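Local coordinates for xylose isomerase domain protein TIM barrel (PDB 3TVA) that binds a magnesium ion in a xylose isomerase-like TIM barrel and is probably an isomerase, at residues A154-T159 with V207-C212; L179-D184 with R201-Y206. One frame throughout, in Å; residues are numbered along the deposited sequence.

Contact 1 of 2, residues A154-T159 with V207-C212. With MG (magnesium ion), chain C.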
ATOM      1  N   ALA A 154      -1.204   6.817  11.875  1.00 15.16           N
ATOM      2  CA  ALA A 154      -2.068   5.683  11.583  1.00 16.55           C
ATOM      3  C   ALA A 154      -1.252   4.606  10.858  1.00 18.59           C
ATOM      4  O   ALA A 154      -0.256   4.911  10.186  1.00 14.62           O
ATOM      5  CB  ALA A 154      -3.254   6.139  10.688  1.00 13.97           C
ATOM      6  N   VAL A 155      -1.653   3.349  11.030  1.00 17.89           N
ATOM      7  CA  VAL A 155      -1.101   2.235  10.254  1.00 15.18           C
ATOM      8  C   VAL A 155      -2.143   1.760   9.227  1.00 16.02           C
ATOM      9  O   VAL A 155      -3.292   1.469   9.582  1.00 16.17           O
ATOM     10  CB  VAL A 155      -0.726   1.057  11.161  1.00 13.84           C
ATOM     11  CG1 VAL A 155      -0.207  -0.112  10.332  1.00 15.97           C
ATOM     12  CG2 VAL A 155       0.311   1.499  12.200  1.00 17.44           C
ATOM     13  N   HIS A 156      -1.742   1.704   7.959  1.00 13.11           N
ATOM     14  CA  HIS A 156      -2.628   1.281   6.873  1.00 14.99           C
ATOM     15  C   HIS A 156      -2.217  -0.108   6.380  1.00 20.03           C
ATOM     16  O   HIS A 156      -1.115  -0.284   5.827  1.00 17.04           O
ATOM     17  CB  HIS A 156      -2.538   2.268   5.698  1.00 12.55           C
ATOM     18  CG  HIS A 156      -2.955   3.670   6.029  1.00  9.83           C
ATOM     19  ND1 HIS A 156      -2.979   4.678   5.081  1.00 14.79           N
ATOM     20  CD2 HIS A 156      -3.368   4.239   7.187  1.00 11.36           C
ATOM     21  CE1 HIS A 156      -3.373   5.806   5.648  1.00 12.03           C
ATOM     22  NE2 HIS A 156      -3.617   5.567   6.927  1.00 13.28           N
ATOM     23  N   LEU A 157      -3.086  -1.097   6.576  1.00 16.75           N
ATOM     24  CA  LEU A 157      -2.805  -2.452   6.098  1.00 14.77           C
ATOM     25  C   LEU A 157      -3.000  -2.510   4.602  1.00 16.58           C
ATOM     26  O   LEU A 157      -4.050  -2.136   4.080  1.00 18.63           O
ATOM     27  CB  LEU A 157      -3.731  -3.481   6.762  1.00 14.61           C
ATOM     28  CG  LEU A 157      -3.621  -3.557   8.279  1.00 17.16           C
ATOM     29  CD1 LEU A 157      -4.657  -4.517   8.893  1.00 19.77           C
ATOM     30  CD2 LEU A 157      -2.195  -3.965   8.669  1.00 16.31           C
ATOM     31  N   GLU A 158      -1.980  -2.974   3.903  1.00 13.45           N
ATOM     32  CA  GLU A 158      -2.069  -3.165   2.471  1.00 14.65           C
ATOM     33  C   GLU A 158      -2.948  -4.394   2.168  1.00 18.69           C
ATOM     34  O   GLU A 158      -2.862  -5.396   2.871  1.00 18.91           O
ATOM     35  CB  GLU A 158      -0.662  -3.353   1.932  1.00 18.62           C
ATOM     36  CG  GLU A 158      -0.613  -3.844   0.537  1.00 26.90           C
ATOM     37  CD  GLU A 158      -0.941  -2.768  -0.472  1.00 32.25           C
ATOM     38  OE1 GLU A 158      -1.189  -1.596  -0.121  1.00 33.56           O
ATOM     39  OE2 GLU A 158      -0.957  -3.131  -1.640  1.00 36.06           O
ATOM     40  N   THR A 159      -3.803  -4.305   1.151  1.00 20.42           N
ATOM     41  CA  THR A 159      -4.657  -5.430   0.759  1.00 23.71           C
ATOM     42  C   THR A 159      -3.843  -6.672   0.440  1.00 24.98           C
ATOM     43  O   THR A 159      -2.970  -6.647  -0.438  1.00 23.56           O
ATOM     44  CB  THR A 159      -5.424  -5.145  -0.542  1.00 27.03           C
ATOM     45  OG1 THR A 159      -6.137  -3.921  -0.433  1.00 22.46           O
ATOM     46  CG2 THR A 159      -6.396  -6.256  -0.808  1.00 31.67           C
ATOM     47  N   VAL A 207     -11.053   2.307   4.986  1.00 12.72           N
ATOM     48  CA  VAL A 207     -10.124   2.693   3.920  1.00 16.29           C
ATOM     49  C   VAL A 207      -9.556   4.076   4.225  1.00 19.91           C
ATOM     50  O   VAL A 207     -10.320   5.031   4.386  1.00 16.85           O
ATOM     51  CB  VAL A 207     -10.848   2.750   2.563  1.00 16.80           C
ATOM     52  CG1 VAL A 207      -9.951   3.386   1.498  1.00 17.59           C
ATOM     53  CG2 VAL A 207     -11.288   1.353   2.139  1.00 16.21           C
ATOM     54  N   ARG A 208      -8.238   4.173   4.405  0.54 17.04           N
ATOM     55  CA  ARG A 208      -7.599   5.474   4.597  0.54 16.62           C
ATOM     56  C   ARG A 208      -6.708   5.980   3.458  0.54 18.64           C
ATOM     57  O   ARG A 208      -6.335   7.151   3.439  0.54 19.23           O
ATOM     58  CB  ARG A 208      -6.766   5.442   5.887  0.54 15.69           C
ATOM     59  CG  ARG A 208      -7.495   4.898   7.095  0.54 17.40           C
ATOM     60  CD  ARG A 208      -8.119   5.987   7.979  0.54 17.75           C
ATOM     61  NE  ARG A 208      -8.408   5.410   9.288  0.54 18.84           N
ATOM     62  CZ  ARG A 208      -7.727   5.665  10.404  0.54 21.51           C
ATOM     63  NH1 ARG A 208      -6.730   6.562  10.418  0.54 16.44           N
ATOM     64  NH2 ARG A 208      -8.071   5.037  11.520  0.54 16.41           N
ATOM     65  N   SER A 209      -6.353   5.099   2.528  1.00 15.86           N
ATOM     66  CA  SER A 209      -5.498   5.470   1.399  1.00 15.47           C
ATOM     67  C   SER A 209      -5.663   4.396   0.351  1.00 14.96           C
ATOM     68  O   SER A 209      -6.171   3.322   0.652  1.00 14.66           O
ATOM     69  CB  SER A 209      -4.020   5.650   1.797  1.00 19.48           C
ATOM     70  OG  SER A 209      -3.473   4.448   2.313  1.00 20.23           O
ATOM     71  N   ILE A 210      -5.265   4.657  -0.884  1.00 15.16           N
ATOM     72  CA  ILE A 210      -5.475   3.641  -1.912  1.00 17.30           C
ATOM     73  C   ILE A 210      -4.337   3.591  -2.910  1.00 20.79           C
ATOM     74  O   ILE A 210      -3.596   4.556  -3.070  1.00 23.40           O
ATOM     75  CB  ILE A 210      -6.781   3.878  -2.715  1.00 21.14           C
ATOM     76  CG1 ILE A 210      -6.663   5.146  -3.544  1.00 22.61           C
ATOM     77  CG2 ILE A 210      -8.031   3.957  -1.792  1.00 12.89           C
ATOM     78  CD1 ILE A 210      -7.045   4.948  -4.980  1.00 24.93           C
ATOM     79  N   HIS A 211      -4.215   2.450  -3.583  1.00 18.07           N
ATOM     80  CA  HIS A 211      -3.355   2.331  -4.740  1.00 19.86           C
ATOM     81  C   HIS A 211      -4.193   2.123  -5.993  1.00 22.92           C
ATOM     82  O   HIS A 211      -5.194   1.394  -5.977  1.00 24.64           O
ATOM     83  CB  HIS A 211      -2.341   1.201  -4.534  1.00 17.80           C
ATOM     84  CG  HIS A 211      -1.291   1.537  -3.521  1.00 21.66           C
ATOM     85  ND1 HIS A 211      -0.462   0.597  -2.955  1.00 17.08           N
ATOM     86  CD2 HIS A 211      -0.944   2.724  -2.964  1.00 23.21           C
ATOM     87  CE1 HIS A 211       0.344   1.178  -2.086  1.00 19.46           C
ATOM     88  NE2 HIS A 211       0.078   2.472  -2.075  1.00 22.88           N
ATOM     89  N   CYS A 212      -3.811   2.805  -7.067  1.00 20.43           N
ATOM     90  CA  CYS A 212      -4.409   2.552  -8.359  1.00 17.70           C
ATOM     91  C   CYS A 212      -3.447   1.684  -9.133  1.00 22.66           C
ATOM     92  O   CYS A 212      -2.382   2.138  -9.556  1.00 23.06           O
ATOM     93  CB  CYS A 212      -4.662   3.858  -9.115  1.00 19.71           C
ATOM     94  SG  CYS A 212      -5.952   4.840  -8.319  1.00 29.56           S
TER
HETATM   95 MG    MG C 291      -0.183  -1.784  -3.511  1.00  7.92          MG
HETATM   96  O   HOH W   1      -4.869   7.666   8.285  1.00 23.62           O

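Contact 2 of 2, residues L179-D184 with R201-Y206. With MG (magnesium ion), chain C.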
ATOM      1  N   LEU A 179      -5.914   2.180  13.246  1.00 18.30           N
ATOM      2  CA  LEU A 179      -5.724   1.134  12.243  1.00 12.82           C
ATOM      3  C   LEU A 179      -6.673   1.274  11.061  1.00 15.33           C
ATOM      4  O   LEU A 179      -7.883   1.386  11.242  1.00 15.22           O
ATOM      5  CB  LEU A 179      -5.885  -0.262  12.860  1.00 14.46           C
ATOM      6  CG  LEU A 179      -5.733  -1.456  11.904  1.00 16.81           C
ATOM      7  CD1 LEU A 179      -4.310  -1.514  11.321  1.00 16.28           C
ATOM      8  CD2 LEU A 179      -6.055  -2.775  12.635  1.00 13.52           C
ATOM      9  N   GLY A 180      -6.128   1.151   9.852  1.00 13.88           N
ATOM     10  CA  GLY A 180      -6.875   1.379   8.635  1.00 13.80           C
ATOM     11  C   GLY A 180      -6.303   0.542   7.509  1.00 15.39           C
ATOM     12  O   GLY A 180      -5.469  -0.345   7.727  1.00 12.56           O
ATOM     13  N   ILE A 181      -6.807   0.785   6.311  1.00 15.46           N
ATOM     14  CA  ILE A 181      -6.450   0.002   5.135  1.00 16.23           C
ATOM     15  C   ILE A 181      -5.884   0.897   4.039  1.00 16.60           C
ATOM     16  O   ILE A 181      -6.405   1.997   3.800  1.00 14.75           O
ATOM     17  CB  ILE A 181      -7.709  -0.704   4.591  1.00 16.18           C
ATOM     18  CG1 ILE A 181      -8.143  -1.824   5.547  1.00 10.88           C
ATOM     19  CG2 ILE A 181      -7.485  -1.240   3.159  1.00 15.84           C
ATOM     20  CD1 ILE A 181      -9.501  -2.400   5.193  1.00 12.89           C
ATOM     21  N   ASN A 182      -4.802   0.451   3.403  1.00 14.23           N
ATOM     22  CA  ASN A 182      -4.449   0.978   2.090  1.00 15.25           C
ATOM     23  C   ASN A 182      -5.023   0.026   1.058  1.00 17.58           C
ATOM     24  O   ASN A 182      -4.518  -1.096   0.882  1.00 15.37           O
ATOM     25  CB  ASN A 182      -2.931   1.070   1.888  1.00 13.50           C
ATOM     26  CG  ASN A 182      -2.571   1.720   0.551  1.00 20.77           C
ATOM     27  OD1 ASN A 182      -2.547   2.952   0.429  1.00 18.85           O
ATOM     28  ND2 ASN A 182      -2.314   0.895  -0.467  1.00 19.07           N
ATOM     29  N   PHE A 183      -6.049   0.471   0.345  1.00 15.13           N
ATOM     30  CA  PHE A 183      -6.757  -0.449  -0.531  1.00 15.65           C
ATOM     31  C   PHE A 183      -6.073  -0.574  -1.892  1.00 16.49           C
ATOM     32  O   PHE A 183      -5.800   0.433  -2.566  1.00 15.16           O
ATOM     33  CB  PHE A 183      -8.232  -0.058  -0.701  1.00 13.90           C
ATOM     34  CG  PHE A 183      -9.065  -1.155  -1.327  1.00 16.99           C
ATOM     35  CD1 PHE A 183      -9.299  -1.175  -2.691  1.00 13.68           C
ATOM     36  CD2 PHE A 183      -9.575  -2.190  -0.547  1.00 16.92           C
ATOM     37  CE1 PHE A 183     -10.042  -2.203  -3.274  1.00 15.89           C
ATOM     38  CE2 PHE A 183     -10.322  -3.222  -1.118  1.00 19.42           C
ATOM     39  CZ  PHE A 183     -10.552  -3.233  -2.477  1.00 16.34           C
ATOM     40  N   ASP A 184      -5.785  -1.815  -2.275  1.00 13.57           N
ATOM     41  CA  ASP A 184      -5.186  -2.128  -3.579  1.00 16.50           C
ATOM     42  C   ASP A 184      -5.999  -3.192  -4.319  1.00 17.14           C
ATOM     43  O   ASP A 184      -5.867  -4.375  -4.045  1.00 20.97           O
ATOM     44  CB  ASP A 184      -3.723  -2.564  -3.469  1.00 17.12           C
ATOM     45  CG  ASP A 184      -3.080  -2.799  -4.845  1.00 22.15           C
ATOM     46  OD1 ASP A 184      -3.775  -3.145  -5.821  1.00 19.82           O
ATOM     47  OD2 ASP A 184      -1.866  -2.618  -4.983  1.00 19.60           O
ATOM     48  N   ARG A 201     -16.418  -2.285  -1.049  1.00 17.98           N
ATOM     49  CA  ARG A 201     -17.672  -1.931  -0.394  1.00 14.72           C
ATOM     50  C   ARG A 201     -17.717  -2.481   1.029  1.00 17.34           C
ATOM     51  O   ARG A 201     -18.173  -1.809   1.941  1.00 19.99           O
ATOM     52  CB  ARG A 201     -18.877  -2.469  -1.157  1.00 16.57           C
ATOM     53  CG  ARG A 201     -19.142  -1.809  -2.507  1.00 20.53           C
ATOM     54  CD  ARG A 201     -20.500  -2.258  -3.038  1.00 25.79           C
ATOM     55  NE  ARG A 201     -20.914  -1.392  -4.131  1.00 35.23           N
ATOM     56  CZ  ARG A 201     -21.545  -0.238  -3.956  1.00 32.35           C
ATOM     57  NH1 ARG A 201     -21.865   0.162  -2.737  1.00 33.43           N
ATOM     58  NH2 ARG A 201     -21.859   0.503  -5.002  1.00 33.63           N
ATOM     59  N   LYS A 202     -17.259  -3.715   1.213  1.00 19.77           N
ATOM     60  CA  LYS A 202     -17.325  -4.349   2.525  1.00 21.67           C
ATOM     61  C   LYS A 202     -16.423  -3.655   3.541  1.00 19.30           C
ATOM     62  O   LYS A 202     -16.772  -3.562   4.716  1.00 21.50           O
ATOM     63  CB  LYS A 202     -16.928  -5.823   2.429  1.00 28.90           C
ATOM     64  CG  LYS A 202     -18.042  -6.743   1.976  1.00 37.49           C
ATOM     65  CD  LYS A 202     -17.539  -8.178   1.887  1.00 44.33           C
ATOM     66  CE  LYS A 202     -18.675  -9.171   1.706  1.00 52.07           C
ATOM     67  NZ  LYS A 202     -18.164 -10.556   1.470  1.00 56.07           N
ATOM     68  N   VAL A 203     -15.244  -3.218   3.101  1.00 14.37           N
ATOM     69  CA  VAL A 203     -14.251  -2.648   4.021  1.00 16.93           C
ATOM     70  C   VAL A 203     -14.248  -1.122   4.108  1.00 15.92           C
ATOM     71  O   VAL A 203     -13.348  -0.541   4.720  1.00 15.19           O
ATOM     72  CB  VAL A 203     -12.825  -3.208   3.798  1.00 17.05           C
ATOM     73  CG1 VAL A 203     -12.850  -4.736   3.886  1.00 16.97           C
ATOM     74  CG2 VAL A 203     -12.231  -2.723   2.465  1.00 11.01           C
ATOM     75  N   ALA A 204     -15.227  -0.497   3.455  1.00 16.71           N
ATOM     76  CA  ALA A 204     -15.230   0.940   3.191  1.00 15.61           C
ATOM     77  C   ALA A 204     -14.865   1.810   4.403  1.00 16.15           C
ATOM     78  O   ALA A 204     -14.080   2.750   4.274  1.00 15.76           O
ATOM     79  CB  ALA A 204     -16.612   1.363   2.641  1.00 13.26           C
ATOM     80  N   ARG A 205     -15.413   1.491   5.575  1.00 14.94           N
ATOM     81  CA  ARG A 205     -15.230   2.359   6.744  1.00 13.74           C
ATOM     82  C   ARG A 205     -13.786   2.395   7.247  1.00 14.97           C
ATOM     83  O   ARG A 205     -13.421   3.291   8.018  1.00 16.98           O
ATOM     84  CB  ARG A 205     -16.194   1.987   7.884  1.00 10.61           C
ATOM     85  CG  ARG A 205     -15.929   0.618   8.535  1.00 12.29           C
ATOM     86  CD  ARG A 205     -17.106   0.249   9.442  1.00 13.29           C
ATOM     87  NE  ARG A 205     -16.998  -1.093  10.032  1.00 17.05           N
ATOM     88  CZ  ARG A 205     -17.405  -2.203   9.422  1.00 18.91           C
ATOM     89  NH1 ARG A 205     -17.915  -2.131   8.190  1.00 16.81           N
ATOM     90  NH2 ARG A 205     -17.298  -3.382  10.026  1.00 14.78           N
ATOM     91  N   TYR A 206     -12.975   1.410   6.846  1.00 13.00           N
ATOM     92  CA  TYR A 206     -11.557   1.388   7.222  1.00 12.27           C
ATOM     93  C   TYR A 206     -10.577   1.915   6.170  1.00 11.70           C
ATOM     94  O   TYR A 206      -9.378   1.946   6.427  1.00 13.26           O
ATOM     95  CB  TYR A 206     -11.133  -0.028   7.668  1.00 13.43           C
ATOM     96  CG  TYR A 206     -12.005  -0.592   8.758  1.00 14.98           C
ATOM     97  CD1 TYR A 206     -12.075   0.034  10.005  1.00 16.12           C
ATOM     98  CD2 TYR A 206     -12.759  -1.755   8.555  1.00 15.39           C
ATOM     99  CE1 TYR A 206     -12.872  -0.473  11.025  1.00 14.26           C
ATOM    100  CE2 TYR A 206     -13.564  -2.289   9.594  1.00 13.52           C
ATOM    101  CZ  TYR A 206     -13.615  -1.626  10.817  1.00 17.52           C
ATOM    102  OH  TYR A 206     -14.404  -2.106  11.836  1.00 18.45           O
TER
HETATM  103 MG    MG C 291      -0.183  -1.784  -3.511  1.00  7.92          MG

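Contact 1 of 2, residues A154-T159 with V207-C212
His-156 and Arg-208 bury the most surface here. The His-156 ring projects into the barrel interior with CG anti to the carbonyl carbon (chi1 -61°). Arg-208 CB lies over one face of this ring, 3.6 Å from the centroid, as a CH-pi contact offset toward the rim. From there the arginine chain bends at chi2, and its NH1 comes 3.5 Å from Ala-154 CB. A water lies in the plane of the imidazole, 2.8 Å from His-156 NE2, and accepts a hydrogen bond from Arg-208 NH1. On the other ring nitrogen, His-156 ND1 donates to Ser-209 OG at 2.8 Å, bent to 144° at the hydrogen. Ser-209 OG also bonds Asn-182 on strand 179-183. That strand runs between strands 154-158 and 207-216 in the parallel barrel sheet, so these side chains meet across the interior. An alanine in place of His-156 lacks the ring that Arg-208 CB packs on, and this would probably leave Ser-209 OG and the water less firmly held. Further along, Glu-158 OE2 and His-211 ND1 bind the magnesium ion, at 2.4 Å and 2.5 Å. Asp-184 and Glu-259 complete the protein ligands. Glu-158 OE1 is held by Asn-182, and His-211 NE2 by Gln-39.

Contact 2 of 2, residues L179-D184 with R201-Y206
A beta-alpha-beta crossover of the TIM barrel places the end of helix 196-203 and the turn after it against strand 179-183. The two backbones join at one point. Ile-181 N donates to Tyr-206 O at 2.8 Å, with an angle of 141° at the hydrogen. The donor sits above the carbonyl plane, 29° out of it. Gly-180 CA lies 3.4 Å from Tyr-206 O, and there is little room between the two. Within the turn, Tyr-206 N bonds back to Val-203 O at 2.9 Å, in a short 3-10 segment that leads directly into strand 207-216. Beside the backbone bond, Ile-181 CD1 packs 3.7 Å from Val-203 CB and 3.8 Å from Tyr-206 CB. Its CG1 is anti to the carbonyl carbon (chi1 -71°), and the nearly extended chain carries CD1 to both. In the layer between barrel and helices, Leu-167 and Ile-171 of helix 164-174 also touch Ile-181. Val-203 CG2 also touches the Phe-183 ring, 4.1 Å from Phe-183 CD2. Tyr-206 turns its ring away, and its hydroxyl bonds Glu-172. Just past the strand, Asp-184 OD2 binds magnesium at 2.4 Å, while Asp-184 OD1 caps the following helix by accepting from Asn-187 N.

How the contacts relate
The centres of the two contacts lie about 7 Å apart, on opposite sides of the same sheet. Contact 1 crosses the barrel interior, and contact 2 joins the sheet to the surrounding helices. Strands 154-158, 179-183 and 207-216 are consecutive in the sheet. Along the chain, contact 2 is nested inside the loop that contact 1 closes, and Tyr-206 leads straight into Val-207. Leu-157 N and Gly-180 O probably form one of the hydrogen bonds between neighbouring strands. Three of the four metal ligands belong to these segments, at or just after the C-terminal ends of strands or within one. Three successive barrel strands therefore build most of the magnesium site.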